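Local coordinates for putative p22 protein (Leishmania major, PDB 1YQF) that is of unknown function but is a homologue of human p32 in the MAM33 (mitochondrial glycoprotein) family and forms a three-chain assembly, at residues K44-P48 and Y182-Q188; C63-L67 and V78-N83; E114-V118 and G170-K174; L119-Y125 and L145-V151. All blocks are in the same frame, centred on the assembly; numbering follows the deposited sequence.

In the fold
Contact 2 lies within the six-stranded antiparallel sheet, near the middle of the chain, its centre about 3 Å from the chain's own. Contacts 3 and 4 join the outermost strand, 116-125, to the start of helix 173-202 and to a loop, and adjoin in sequence along that strand. Contact 1 packs a loop on helix 173-202; its centre is about 13 Å from that of contact 2, which it touches where Y182 CD2 lies 3.3 Å from Y80 OH. Contacts 1 and 4, with centres about 31 Å apart, lie on opposite sides of the chain's centre. No active site is known. Contacts 2 and 4 do meet between subunits: N83 bonds to L145 and T147 of a neighbouring subunit.

Contact 1: K44-P48 and Y182-Q188; sequences KPEQP and YSFWAEQ
Q47 lies over the indole of W185, and its side chain can be traced atom by atom across the ring. CB sits above the five-membered ring, 3.5 Å from its centroid and 6° off the normal, a CH-pi contact. With CG anti to the backbone N (chi1 -177°) and the chain extended beyond it, CG passes over W185 CD2 and the amide reaches the six-membered ring, where it stacks with the planes 15° apart. NE2 comes to 3.4 Å from W185 CZ2, while OE1 turns to the edge of the Y182 ring, 3.5 Å from CE1. On either side of Q47 the prolines complete the fit: P45 O meets W185 CD1 in the indole plane at 3.3 Å, and P48 CG packs 3.7 Å from Y182 CB. Farther along, the K44 and Q188 side chains cross at about a right angle, K44 CD lying nearest Q188 NE2. The loop after helix 23-39 is therefore held to helix 173-202 across the two segments by apolar packing and flat-group stacking rather than by direct hydrogen bonds, while K44 NZ finds a salt bridge with E192 and Q188 NE2 bonds to E38 and E192.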
loop_
_atom_site.group_PDB
_atom_site.type_symbol
_atom_site.label_atom_id
_atom_site.label_comp_id
_atom_site.label_asym_id
_atom_site.label_seq_id
_atom_site.Cartn_x
_atom_site.Cartn_y
_atom_site.Cartn_z
ATOM N N LYS A 44 21.221 -5.118 27.818
ATOM C CA LYS A 44 20.004 -5.030 27.008
ATOM C C LYS A 44 19.372 -3.645 27.126
ATOM O O LYS A 44 19.644 -2.917 28.086
ATOM C CB LYS A 44 18.991 -6.105 27.423
ATOM C CG LYS A 44 19.271 -7.474 26.819
ATOM C CD LYS A 44 18.126 -8.451 27.057
ATOM C CE LYS A 44 18.082 -8.929 28.501
ATOM N NZ LYS A 44 17.053 -9.988 28.714
ATOM N N PRO A 45 18.538 -3.273 26.150
ATOM C CA PRO A 45 17.840 -1.981 26.188
ATOM C C PRO A 45 16.870 -1.859 27.366
ATOM O O PRO A 45 16.059 -2.754 27.582
ATOM C CB PRO A 45 17.080 -1.956 24.853
ATOM C CG PRO A 45 17.791 -2.934 23.991
ATOM C CD PRO A 45 18.212 -4.027 24.925
ATOM N N GLU A 46 16.978 -0.762 28.114
ATOM C CA GLU A 46 16.082 -0.467 29.230
ATOM C C GLU A 46 14.818 0.207 28.715
ATOM O O GLU A 46 14.883 1.049 27.814
ATOM C CB GLU A 46 16.763 0.474 30.229
ATOM C CG GLU A 46 17.618 -0.219 31.275
ATOM C CD GLU A 46 18.211 0.759 32.272
ATOM O OE1 GLU A 46 17.434 1.462 32.954
ATOM O OE2 GLU A 46 19.454 0.831 32.370
ATOM N N GLN A 47 13.673 -0.152 29.293
ATOM C CA GLN A 47 12.417 0.498 28.942
ATOM C C GLN A 47 12.446 1.956 29.399
ATOM O O GLN A 47 12.605 2.226 30.593
ATOM C CB GLN A 47 11.224 -0.207 29.583
ATOM C CG GLN A 47 9.876 0.402 29.175
ATOM C CD GLN A 47 8.673 -0.300 29.793
ATOM O OE1 GLN A 47 7.536 0.106 29.557
ATOM N NE2 GLN A 47 8.917 -1.338 30.583
ATOM N N PRO A 48 12.284 2.893 28.466
ATOM C CA PRO A 48 12.326 4.320 28.809
ATOM C C PRO A 48 11.130 4.783 29.641
ATOM O O PRO A 48 10.081 4.135 29.670
ATOM C CB PRO A 48 12.321 5.001 27.438
ATOM C CG PRO A 48 11.604 4.048 26.569
ATOM C CD PRO A 48 12.045 2.690 27.023
ATOM N N TYR A 182 11.818 3.460 23.261
ATOM C CA TYR A 182 10.780 2.482 23.559
ATOM C C TYR A 182 10.714 1.442 22.450
ATOM O O TYR A 182 10.458 0.273 22.710
ATOM C CB TYR A 182 9.418 3.161 23.722
ATOM C CG TYR A 182 8.376 2.267 24.345
ATOM C CD1 TYR A 182 8.216 2.213 25.720
ATOM C CD2 TYR A 182 7.556 1.463 23.556
ATOM C CE1 TYR A 182 7.261 1.389 26.300
ATOM C CE2 TYR A 182 6.598 0.632 24.128
ATOM C CZ TYR A 182 6.456 0.601 25.499
ATOM O OH TYR A 182 5.511 -0.215 26.073
ATOM N N SER A 183 10.964 1.870 21.216
ATOM C CA SER A 183 10.991 0.959 20.078
ATOM C C SER A 183 12.139 -0.045 20.194
ATOM O O SER A 183 11.943 -1.228 19.932
ATOM C CB SER A 183 11.094 1.731 18.764
ATOM O OG SER A 183 9.897 2.448 18.512
ATOM N N PHE A 184 13.324 0.425 20.592
ATOM C CA PHE A 184 14.477 -0.458 20.783
ATOM C C PHE A 184 14.167 -1.485 21.864
ATOM O O PHE A 184 14.452 -2.666 21.699
ATOM C CB PHE A 184 15.744 0.319 21.194
ATOM C CG PHE A 184 16.352 1.165 20.096
ATOM C CD1 PHE A 184 16.376 0.737 18.768
ATOM C CD2 PHE A 184 16.930 2.394 20.406
ATOM C CE1 PHE A 184 16.952 1.532 17.772
ATOM C CE2 PHE A 184 17.506 3.188 19.415
ATOM C CZ PHE A 184 17.516 2.757 18.099
ATOM N N TRP A 185 13.576 -1.024 22.965
ATOM C CA TRP A 185 13.236 -1.898 24.083
ATOM C C TRP A 185 12.200 -2.932 23.672
ATOM O O TRP A 185 12.399 -4.119 23.885
ATOM C CB TRP A 185 12.713 -1.096 25.279
ATOM C CG TRP A 185 12.110 -1.976 26.337
ATOM C CD1 TRP A 185 12.779 -2.692 27.282
ATOM C CD2 TRP A 185 10.720 -2.251 26.537
ATOM N NE1 TRP A 185 11.893 -3.395 28.064
ATOM C CE2 TRP A 185 10.621 -3.142 27.627
ATOM C CE3 TRP A 185 9.540 -1.837 25.900
ATOM C CZ2 TRP A 185 9.396 -3.620 28.100
ATOM C CZ3 TRP A 185 8.321 -2.314 26.372
ATOM C CH2 TRP A 185 8.261 -3.196 27.463
ATOM N N ALA A 186 11.097 -2.464 23.092
ATOM C CA ALA A 186 10.003 -3.332 22.659
ATOM C C ALA A 186 10.441 -4.321 21.588
ATOM O O ALA A 186 9.948 -5.446 21.545
ATOM C CB ALA A 186 8.823 -2.502 22.154
ATOM N N GLU A 187 11.372 -3.905 20.734
ATOM C CA GLU A 187 11.882 -4.770 19.672
ATOM C C GLU A 187 12.649 -5.947 20.266
ATOM O O GLU A 187 12.569 -7.059 19.761
ATOM C CB GLU A 187 12.784 -3.982 18.718
ATOM C CG GLU A 187 13.541 -4.830 17.702
ATOM C CD GLU A 187 12.617 -5.621 16.789
ATOM O OE1 GLU A 187 11.654 -5.020 16.254
ATOM O OE2 GLU A 187 12.858 -6.838 16.599
ATOM N N GLN A 188 13.406 -5.686 21.326
ATOM C CA GLN A 188 14.136 -6.730 22.042
ATOM C C GLN A 188 13.163 -7.720 22.683
ATOM O O GLN A 188 13.409 -8.920 22.676
ATOM C CB GLN A 188 15.044 -6.108 23.113
ATOM C CG GLN A 188 15.809 -7.109 23.988
ATOM C CD GLN A 188 16.835 -7.925 23.215
ATOM O OE1 GLN A 188 17.488 -7.414 22.305
ATOM N NE2 GLN A 188 16.984 -9.193 23.583
#

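Contact 2: C63-L67 and V78-N83; sequences CTFDL and VRYSTN
C63-L67 and V78-N83 pair as antiparallel arms of the hairpin of strands 64-71 and 74-81, the axes of 64-67 and 78-81 approaching to 4.7 Å; F65-Y80 and L67-V78 are hydrogen-bonded pairs, T64-S81 and D66-R79 non-hydrogen-bonded ones. F65 N to Y80 O measures 2.9 Å, and T82 N to C63 O carries the ladder past the strand end. On the T64, D66, R79 and S81 face, R79 meets the D66 carboxylate in a two-bond salt bridge: NE donates to OD1 at 2.9 Å and NH2 to OD2 at 3.1 Å, each oxygen accepting through its syn lone pair, the two groups nearly coplanar at 15°. R79 NH1 turns instead to K132 O. On the other face Y80 has CG between its backbone N and carbonyl carbon (chi1 62°), which lays the ring back across the neighbouring strand; F65 CB sits over its face, 3.5 Å from CZ. The F65 ring is slid off Y80, and its CE1 packs 3.4 Å from T82 CG2. L67 and V78 continue this apolar side toward W54. The hairpin is thus two-sided: on one face two hydrogen bonds hold the guanidinium in the carboxylate plane; the other is oily, and Y80 OH is buried there without a polar partner in the model.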
loop_
_atom_site.group_PDB
_atom_site.type_symbol
_atom_site.label_atom_id
_atom_site.label_comp_id
_atom_site.label_asym_id
_atom_site.label_seq_id
_atom_site.Cartn_x
_atom_site.Cartn_y
_atom_site.Cartn_z
ATOM N N CYS A 63 1.986 -4.355 17.797
ATOM C CA CYS A 63 3.166 -3.526 18.023
ATOM C C CYS A 63 2.824 -2.039 17.906
ATOM O O CYS A 63 3.707 -1.206 17.744
ATOM C CB CYS A 63 4.262 -3.908 17.031
ATOM S SG CYS A 63 5.142 -5.391 17.545
ATOM N N THR A 64 1.536 -1.720 17.998
ATOM C CA THR A 64 1.061 -0.345 17.948
ATOM C C THR A 64 0.874 0.185 19.364
ATOM O O THR A 64 0.323 -0.500 20.221
ATOM C CB THR A 64 -0.271 -0.276 17.201
ATOM O OG1 THR A 64 -0.127 -0.857 15.900
ATOM C CG2 THR A 64 -0.666 1.166 16.922
ATOM N N PHE A 65 1.327 1.410 19.597
ATOM C CA PHE A 65 1.208 2.049 20.901
ATOM C C PHE A 65 0.680 3.469 20.757
ATOM O O PHE A 65 1.009 4.174 19.809
ATOM C CB PHE A 65 2.561 2.077 21.611
ATOM C CG PHE A 65 3.117 0.717 21.915
ATOM C CD1 PHE A 65 3.842 0.019 20.957
ATOM C CD2 PHE A 65 2.925 0.134 23.163
ATOM C CE1 PHE A 65 4.366 -1.245 21.236
ATOM C CE2 PHE A 65 3.448 -1.129 23.452
ATOM C CZ PHE A 65 4.167 -1.819 22.486
ATOM N N ASP A 66 -0.139 3.872 21.718
ATOM C CA ASP A 66 -0.701 5.210 21.771
ATOM C C ASP A 66 -0.234 5.891 23.046
ATOM O O ASP A 66 -0.371 5.339 24.135
ATOM C CB ASP A 66 -2.228 5.139 21.786
ATOM C CG ASP A 66 -2.817 4.916 20.415
ATOM O OD1 ASP A 66 -2.063 4.586 19.474
ATOM O OD2 ASP A 66 -4.037 5.047 20.190
ATOM N N LEU A 67 0.318 7.089 22.902
ATOM C CA LEU A 67 0.594 7.955 24.037
ATOM C C LEU A 67 -0.571 8.924 24.127
ATOM O O LEU A 67 -0.796 9.697 23.203
ATOM C CB LEU A 67 1.891 8.721 23.816
ATOM C CG LEU A 67 3.165 7.885 23.918
ATOM C CD1 LEU A 67 4.342 8.628 23.309
ATOM C CD2 LEU A 67 3.440 7.548 25.369
ATOM N N VAL A 78 -0.483 10.360 20.428
ATOM C CA VAL A 78 0.707 10.165 19.606
ATOM C C VAL A 78 0.847 8.669 19.370
ATOM O O VAL A 78 1.120 7.909 20.294
ATOM C CB VAL A 78 1.973 10.711 20.283
ATOM C CG1 VAL A 78 3.196 10.476 19.400
ATOM C CG2 VAL A 78 1.811 12.195 20.594
ATOM N N ARG A 79 0.655 8.255 18.124
ATOM C CA ARG A 79 0.620 6.846 17.766
ATOM C C ARG A 79 1.874 6.448 17.007
ATOM O O ARG A 79 2.333 7.164 16.125
ATOM C CB ARG A 79 -0.618 6.570 16.914
ATOM C CG ARG A 79 -0.710 5.154 16.369
ATOM C CD ARG A 79 -2.057 4.844 15.762
ATOM N NE ARG A 79 -3.136 4.885 16.750
ATOM C CZ ARG A 79 -4.431 4.943 16.454
ATOM N NH1 ARG A 79 -4.826 4.971 15.192
ATOM N NH2 ARG A 79 -5.341 4.972 17.420
ATOM N N TYR A 80 2.422 5.293 17.357
ATOM C CA TYR A 80 3.593 4.756 16.676
ATOM C C TYR A 80 3.601 3.242 16.728
ATOM O O TYR A 80 2.861 2.629 17.494
ATOM C CB TYR A 80 4.874 5.284 17.314
ATOM C CG TYR A 80 5.035 4.893 18.764
ATOM C CD1 TYR A 80 4.319 5.545 19.759
ATOM C CD2 TYR A 80 5.905 3.872 19.141
ATOM C CE1 TYR A 80 4.457 5.190 21.092
ATOM C CE2 TYR A 80 6.054 3.512 20.475
ATOM C CZ TYR A 80 5.327 4.177 21.445
ATOM O OH TYR A 80 5.460 3.828 22.769
ATOM N N SER A 81 4.463 2.655 15.909
ATOM C CA SER A 81 4.653 1.214 15.865
ATOM C C SER A 81 6.113 0.917 16.180
ATOM O O SER A 81 7.005 1.675 15.785
ATOM C CB SER A 81 4.285 0.672 14.479
ATOM O OG SER A 81 4.524 -0.725 14.390
ATOM N N THR A 82 6.358 -0.183 16.887
ATOM C CA THR A 82 7.723 -0.607 17.197
ATOM C C THR A 82 8.252 -1.555 16.120
ATOM O O THR A 82 9.361 -2.071 16.235
ATOM C CB THR A 82 7.785 -1.282 18.576
ATOM O OG1 THR A 82 6.959 -2.461 18.589
ATOM C CG2 THR A 82 7.189 -0.385 19.648
ATOM N N ASN A 83 7.443 -1.786 15.087
ATOM C CA ASN A 83 7.882 -2.526 13.907
ATOM C C ASN A 83 8.793 -1.651 13.066
ATOM O O ASN A 83 8.598 -0.435 12.974
ATOM C CB ASN A 83 6.689 -2.979 13.054
ATOM C CG ASN A 83 6.111 -4.306 13.507
ATOM O OD1 ASN A 83 6.843 -5.191 13.956
ATOM N ND2 ASN A 83 4.792 -4.453 13.386
#

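Contact 3: E114-V118 and G170-K174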
loop_
_atom_site.group_PDB
_atom_site.type_symbol
_atom_site.label_atom_id
_atom_site.label_comp_id
_atom_site.label_asym_id
_atom_site.label_seq_id
_atom_site.Cartn_x
_atom_site.Cartn_y
_atom_site.Cartn_z
ATOM N N GLU A 114 17.724 11.955 13.714
ATOM C CA GLU A 114 18.815 12.632 14.419
ATOM C C GLU A 114 18.315 13.377 15.659
ATOM O O GLU A 114 18.793 14.472 15.982
ATOM C CB GLU A 114 19.576 13.581 13.479
ATOM C CG GLU A 114 19.973 12.968 12.138
ATOM C CD GLU A 114 20.973 11.832 12.276
ATOM O OE1 GLU A 114 20.601 10.765 12.815
ATOM O OE2 GLU A 114 22.135 12.001 11.837
ATOM N N GLY A 115 17.349 12.772 16.350
ATOM C CA GLY A 115 16.740 13.372 17.526
ATOM C C GLY A 115 15.969 14.644 17.223
ATOM O O GLY A 115 15.701 15.437 18.124
ATOM N N GLU A 116 15.606 14.829 15.955
ATOM C CA GLU A 116 14.931 16.036 15.487
ATOM C C GLU A 116 13.572 15.655 14.913
ATOM O O GLU A 116 13.447 14.663 14.198
ATOM C CB GLU A 116 15.774 16.737 14.414
ATOM C CG GLU A 116 15.329 18.152 14.076
ATOM C CD GLU A 116 16.132 18.763 12.939
ATOM O OE1 GLU A 116 15.927 18.355 11.775
ATOM O OE2 GLU A 116 16.971 19.654 13.205
ATOM N N LEU A 117 12.556 16.449 15.231
ATOM C CA LEU A 117 11.215 16.217 14.715
ATOM C C LEU A 117 11.065 16.918 13.374
ATOM O O LEU A 117 11.345 18.109 13.259
ATOM C CB LEU A 117 10.163 16.728 15.703
ATOM C CG LEU A 117 9.340 15.671 16.437
ATOM C CD1 LEU A 117 10.220 14.633 17.134
ATOM C CD2 LEU A 117 8.431 16.353 17.444
ATOM N N VAL A 118 10.632 16.167 12.365
ATOM C CA VAL A 118 10.378 16.712 11.038
ATOM C C VAL A 118 8.911 16.495 10.680
ATOM O O VAL A 118 8.388 15.391 10.783
ATOM C CB VAL A 118 11.283 16.079 9.967
ATOM C CG1 VAL A 118 11.004 16.692 8.597
ATOM C CG2 VAL A 118 12.757 16.267 10.334
ATOM N N GLY A 170 3.707 19.122 24.248
ATOM C CA GLY A 170 4.548 17.988 24.607
ATOM C C GLY A 170 5.057 17.171 23.431
ATOM O O GLY A 170 5.776 16.192 23.630
ATOM N N VAL A 171 4.682 17.565 22.213
ATOM C CA VAL A 171 5.163 16.913 21.001
ATOM C C VAL A 171 6.461 17.602 20.584
ATOM O O VAL A 171 6.460 18.539 19.787
ATOM C CB VAL A 171 4.120 16.981 19.868
ATOM C CG1 VAL A 171 4.603 16.222 18.636
ATOM C CG2 VAL A 171 2.791 16.423 20.342
ATOM N N ASP A 172 7.564 17.117 21.144
ATOM C CA ASP A 172 8.874 17.752 20.990
ATOM C C ASP A 172 9.975 16.698 20.819
ATOM O O ASP A 172 9.686 15.546 20.494
ATOM C CB ASP A 172 9.149 18.667 22.198
ATOM C CG ASP A 172 8.939 17.965 23.529
ATOM O OD1 ASP A 172 9.168 16.739 23.611
ATOM O OD2 ASP A 172 8.544 18.564 24.555
ATOM N N GLU A 173 11.229 17.095 21.017
ATOM C CA GLU A 173 12.361 16.180 20.883
ATOM C C GLU A 173 12.459 15.175 22.031
ATOM O O GLU A 173 13.004 14.089 21.851
ATOM C CB GLU A 173 13.667 16.963 20.775
ATOM C CG GLU A 173 13.758 17.817 19.521
ATOM C CD GLU A 173 15.151 18.372 19.271
ATOM O OE1 GLU A 173 16.083 18.077 20.060
ATOM O OE2 GLU A 173 15.317 19.105 18.274
ATOM N N LYS A 174 11.948 15.541 23.204
ATOM C CA LYS A 174 11.912 14.627 24.348
ATOM C C LYS A 174 10.942 13.468 24.131
ATOM O O LYS A 174 11.185 12.360 24.606
ATOM C CB LYS A 174 11.538 15.375 25.633
ATOM C CG LYS A 174 12.481 16.518 25.996
ATOM C CD LYS A 174 13.920 16.040 26.188
ATOM C CE LYS A 174 14.876 17.206 26.390
ATOM N NZ LYS A 174 14.802 18.200 25.273
#
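L117 points its isobutyl end at the backbone of the turn before helix 173-202, so that the two methyls straddle one carbonyl oxygen: CD2 lies 3.4 Å and CD1 3.5 Å from D172 O. CD2 also packs on V171, 4.0 Å from its CG1, which makes V171 the apolar side-chain partner across this contact. The chi1 of L117, -110°, lies away from the staggered values.

At the other end of the contact the E173 side chain, extended beyond CG, runs alongside the peptide of G115. Its CG approaches G115 O to 3.4 Å and its CD to 3.2 Å, yet OE1 and G115 O are both acceptors, so their 3.3 Å proximity is no bond.

Around these groups, the turn is shaped by two recognisable motifs. G170, at positive phi, is the C-prime residue of a Schellman motif that ends helix 156-168, and V171 is the centre of an inverse gamma turn. D172 follows as the N-cap of helix 173-202, its OD1 accepting from L175 N, a cap that anchors the start of the helix next to the D172 carbonyl. On the strand side L117 also rests on I112, and V118 is bonded through its backbone to S111.

Chemically, the join is a small apolar touch beside an acidic one: the carboxylate of E173 faces a carbonyl, and E116 OE2 stands 5.4 Å from E173 OE2. That grouping at an exposed surface would be mildly repulsive, and solvent probably screens it.

Contact 4: L119-Y125 and L145-V151; sequences LNNIRFY and LYTGPLV
R123 meets T147 because its chi1 of 67° tucks CG over its own backbone and its chain bends at chi3, which brings the guanidinium back over the loop. T147 CG2 then lies over one face of the group, 3.8 Å from CZ, and L145 CB stands at its edge, 3.9 Å from NH2. The chi1 of N121, -161°, swings its amide across to the same loop: ND2 donates to T147 O at 3.0 Å, with an angle of 154° at the hydrogen and in the carbonyl plane.

Water does much of the remaining joining. One water accepts from I122 N and lies 2.7 Å from P149 O; another accepts from R123 NH2 and donates to F124 O and Y146 O, and a third links F124 N to Y146 O. Near the other end V151 packs its methyls on backbone oxygens, CG1 3.6 Å from L119 O and CG2 3.5 Å from N120 O. Y125 and L145 touch at CD1 to CD1, 4.0 Å.

In the fold, the loop between helices 136-144 and 156-168 lies along the outermost strand of the sheet, 116-125, which pairs on its other side with strand 105-113; there N120 and N121 form a classic beta bulge opposite D109. R123 NH2 also bonds to R142 O of helix 136-144. L119 and I122 pack against helix 156-168, Y125 against helix 128-132, and W194 NE1 of a neighbouring subunit bonds to I122 O.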
loop_
_atom_site.group_PDB
_atom_site.type_symbol
_atom_site.label_atom_id
_atom_site.label_comp_id
_atom_site.label_asym_id
_atom_site.label_seq_id
_atom_site.Cartn_x
_atom_site.Cartn_y
_atom_site.Cartn_z
ATOM N N LEU A 119 8.264 17.573 10.260
ATOM C CA LEU A 119 6.849 17.578 9.929
ATOM C C LEU A 119 6.658 17.242 8.460
ATOM O O LEU A 119 7.231 17.893 7.589
ATOM C CB LEU A 119 6.292 18.958 10.230
ATOM C CG LEU A 119 4.797 19.214 10.138
ATOM C CD1 LEU A 119 3.994 18.260 11.022
ATOM C CD2 LEU A 119 4.572 20.663 10.533
ATOM N N ASN A 120 5.847 16.225 8.185
ATOM C CA ASN A 120 5.646 15.744 6.820
ATOM C C ASN A 120 4.234 15.913 6.259
ATOM O O ASN A 120 4.060 15.924 5.045
ATOM C CB ASN A 120 6.069 14.277 6.728
ATOM C CG ASN A 120 7.571 14.100 6.844
ATOM O OD1 ASN A 120 8.345 14.820 6.210
ATOM N ND2 ASN A 120 7.991 13.149 7.665
ATOM N N ASN A 121 3.229 16.041 7.124
ATOM C CA ASN A 121 1.856 16.229 6.657
ATOM C C ASN A 121 0.929 16.706 7.763
ATOM O O ASN A 121 1.077 16.309 8.909
ATOM C CB ASN A 121 1.301 14.928 6.064
ATOM C CG ASN A 121 0.092 15.163 5.172
ATOM O OD1 ASN A 121 0.236 15.511 3.998
ATOM N ND2 ASN A 121 -1.106 14.995 5.733
ATOM N N ILE A 122 -0.026 17.556 7.399
ATOM C CA ILE A 122 -1.061 18.044 8.310
ATOM C C ILE A 122 -2.400 17.995 7.591
ATOM O O ILE A 122 -2.545 18.549 6.502
ATOM C CB ILE A 122 -0.797 19.498 8.728
ATOM C CG1 ILE A 122 0.603 19.653 9.322
ATOM C CG2 ILE A 122 -1.864 19.961 9.731
ATOM C CD1 ILE A 122 0.988 21.085 9.529
ATOM N N ARG A 123 -3.376 17.348 8.213
ATOM C CA ARG A 123 -4.703 17.201 7.632
ATOM C C ARG A 123 -5.757 17.183 8.733
ATOM O O ARG A 123 -5.431 16.975 9.892
ATOM C CB ARG A 123 -4.755 15.902 6.836
ATOM C CG ARG A 123 -4.635 14.664 7.705
ATOM C CD ARG A 123 -4.560 13.395 6.924
ATOM N NE ARG A 123 -5.798 13.175 6.184
ATOM C CZ ARG A 123 -6.037 12.125 5.411
ATOM N NH1 ARG A 123 -5.124 11.174 5.257
ATOM N NH2 ARG A 123 -7.202 12.016 4.792
ATOM N N PHE A 124 -7.018 17.382 8.366
ATOM C CA PHE A 124 -8.110 17.428 9.333
ATOM C C PHE A 124 -9.239 16.468 8.977
ATOM O O PHE A 124 -9.409 16.105 7.815
ATOM C CB PHE A 124 -8.675 18.838 9.420
ATOM C CG PHE A 124 -7.713 19.845 9.962
ATOM C CD1 PHE A 124 -7.491 19.945 11.327
ATOM C CD2 PHE A 124 -7.035 20.706 9.109
ATOM C CE1 PHE A 124 -6.608 20.883 11.831
ATOM C CE2 PHE A 124 -6.153 21.641 9.608
ATOM C CZ PHE A 124 -5.939 21.732 10.971
ATOM N N TYR A 125 -10.004 16.077 9.997
ATOM C CA TYR A 125 -11.175 15.213 9.855
ATOM C C TYR A 125 -12.312 15.769 10.713
ATOM O O TYR A 125 -12.069 16.313 11.785
ATOM C CB TYR A 125 -10.880 13.792 10.335
ATOM C CG TYR A 125 -9.693 13.097 9.706
ATOM C CD1 TYR A 125 -9.837 12.333 8.552
ATOM C CD2 TYR A 125 -8.434 13.166 10.292
ATOM C CE1 TYR A 125 -8.749 11.678 7.987
ATOM C CE2 TYR A 125 -7.346 12.507 9.739
ATOM C CZ TYR A 125 -7.506 11.769 8.589
ATOM O OH TYR A 125 -6.415 11.121 8.049
ATOM N N LEU A 145 -10.307 11.340 1.209
ATOM C CA LEU A 145 -10.475 12.713 1.680
ATOM C C LEU A 145 -9.251 13.570 1.351
ATOM O O LEU A 145 -8.192 13.051 0.991
ATOM C CB LEU A 145 -10.726 12.734 3.190
ATOM C CG LEU A 145 -11.901 11.911 3.733
ATOM C CD1 LEU A 145 -11.982 12.039 5.240
ATOM C CD2 LEU A 145 -13.220 12.327 3.116
ATOM N N TYR A 146 -9.411 14.886 1.491
ATOM C CA TYR A 146 -8.326 15.841 1.278
ATOM C C TYR A 146 -7.243 15.661 2.336
ATOM O O TYR A 146 -7.501 15.838 3.523
ATOM C CB TYR A 146 -8.863 17.272 1.342
ATOM C CG TYR A 146 -7.814 18.356 1.230
ATOM C CD1 TYR A 146 -6.974 18.442 0.119
ATOM C CD2 TYR A 146 -7.676 19.315 2.231
ATOM C CE1 TYR A 146 -6.015 19.455 0.015
ATOM C CE2 TYR A 146 -6.728 20.323 2.135
ATOM C CZ TYR A 146 -5.903 20.393 1.030
ATOM O OH TYR A 146 -4.965 21.400 0.956
ATOM N N THR A 147 -6.032 15.328 1.896
ATOM C CA THR A 147 -4.922 15.051 2.802
ATOM C C THR A 147 -4.098 16.287 3.158
ATOM O O THR A 147 -3.075 16.170 3.827
ATOM C CB THR A 147 -3.989 13.971 2.199
ATOM O OG1 THR A 147 -3.426 14.429 0.958
ATOM C CG2 THR A 147 -4.770 12.708 1.832
ATOM N N GLY A 148 -4.533 17.463 2.715
ATOM C CA GLY A 148 -3.829 18.696 3.019
ATOM C C GLY A 148 -2.845 19.080 1.927
ATOM O O GLY A 148 -2.602 18.298 1.014
ATOM N N PRO A 149 -2.259 20.272 2.033
ATOM C CA PRO A 149 -1.304 20.763 1.033
ATOM C C PRO A 149 0.063 20.116 1.217
ATOM O O PRO A 149 0.317 19.527 2.261
ATOM C CB PRO A 149 -1.219 22.254 1.357
ATOM C CG PRO A 149 -1.386 22.294 2.834
ATOM C CD PRO A 149 -2.416 21.228 3.142
ATOM N N LEU A 150 0.921 20.219 0.211
ATOM C CA LEU A 150 2.297 19.747 0.330
ATOM C C LEU A 150 3.070 20.644 1.294
ATOM O O LEU A 150 3.153 21.858 1.098
ATOM C CB LEU A 150 2.974 19.718 -1.038
ATOM C CG LEU A 150 2.295 18.819 -2.073
ATOM C CD1 LEU A 150 3.019 18.905 -3.413
ATOM C CD2 LEU A 150 2.240 17.376 -1.581
ATOM N N VAL A 151 3.619 20.028 2.340
ATOM C CA VAL A 151 4.296 20.750 3.419
ATOM C C VAL A 151 5.547 21.497 2.939
ATOM O O VAL A 151 5.878 22.552 3.480
ATOM C CB VAL A 151 4.645 19.786 4.582
ATOM C CG1 VAL A 151 5.598 20.420 5.563
ATOM C CG2 VAL A 151 3.376 19.373 5.312
HETATM O O HOH W 1 2.725 17.133 2.952
HETATM O O HOH W 2 -1.213 16.050 1.341
HETATM O O HOH W 3 -0.341 18.248 4.557
HETATM O O HOH W 4 -8.531 14.714 5.744
HETATM O O HOH W 5 -7.312 18.169 5.695
#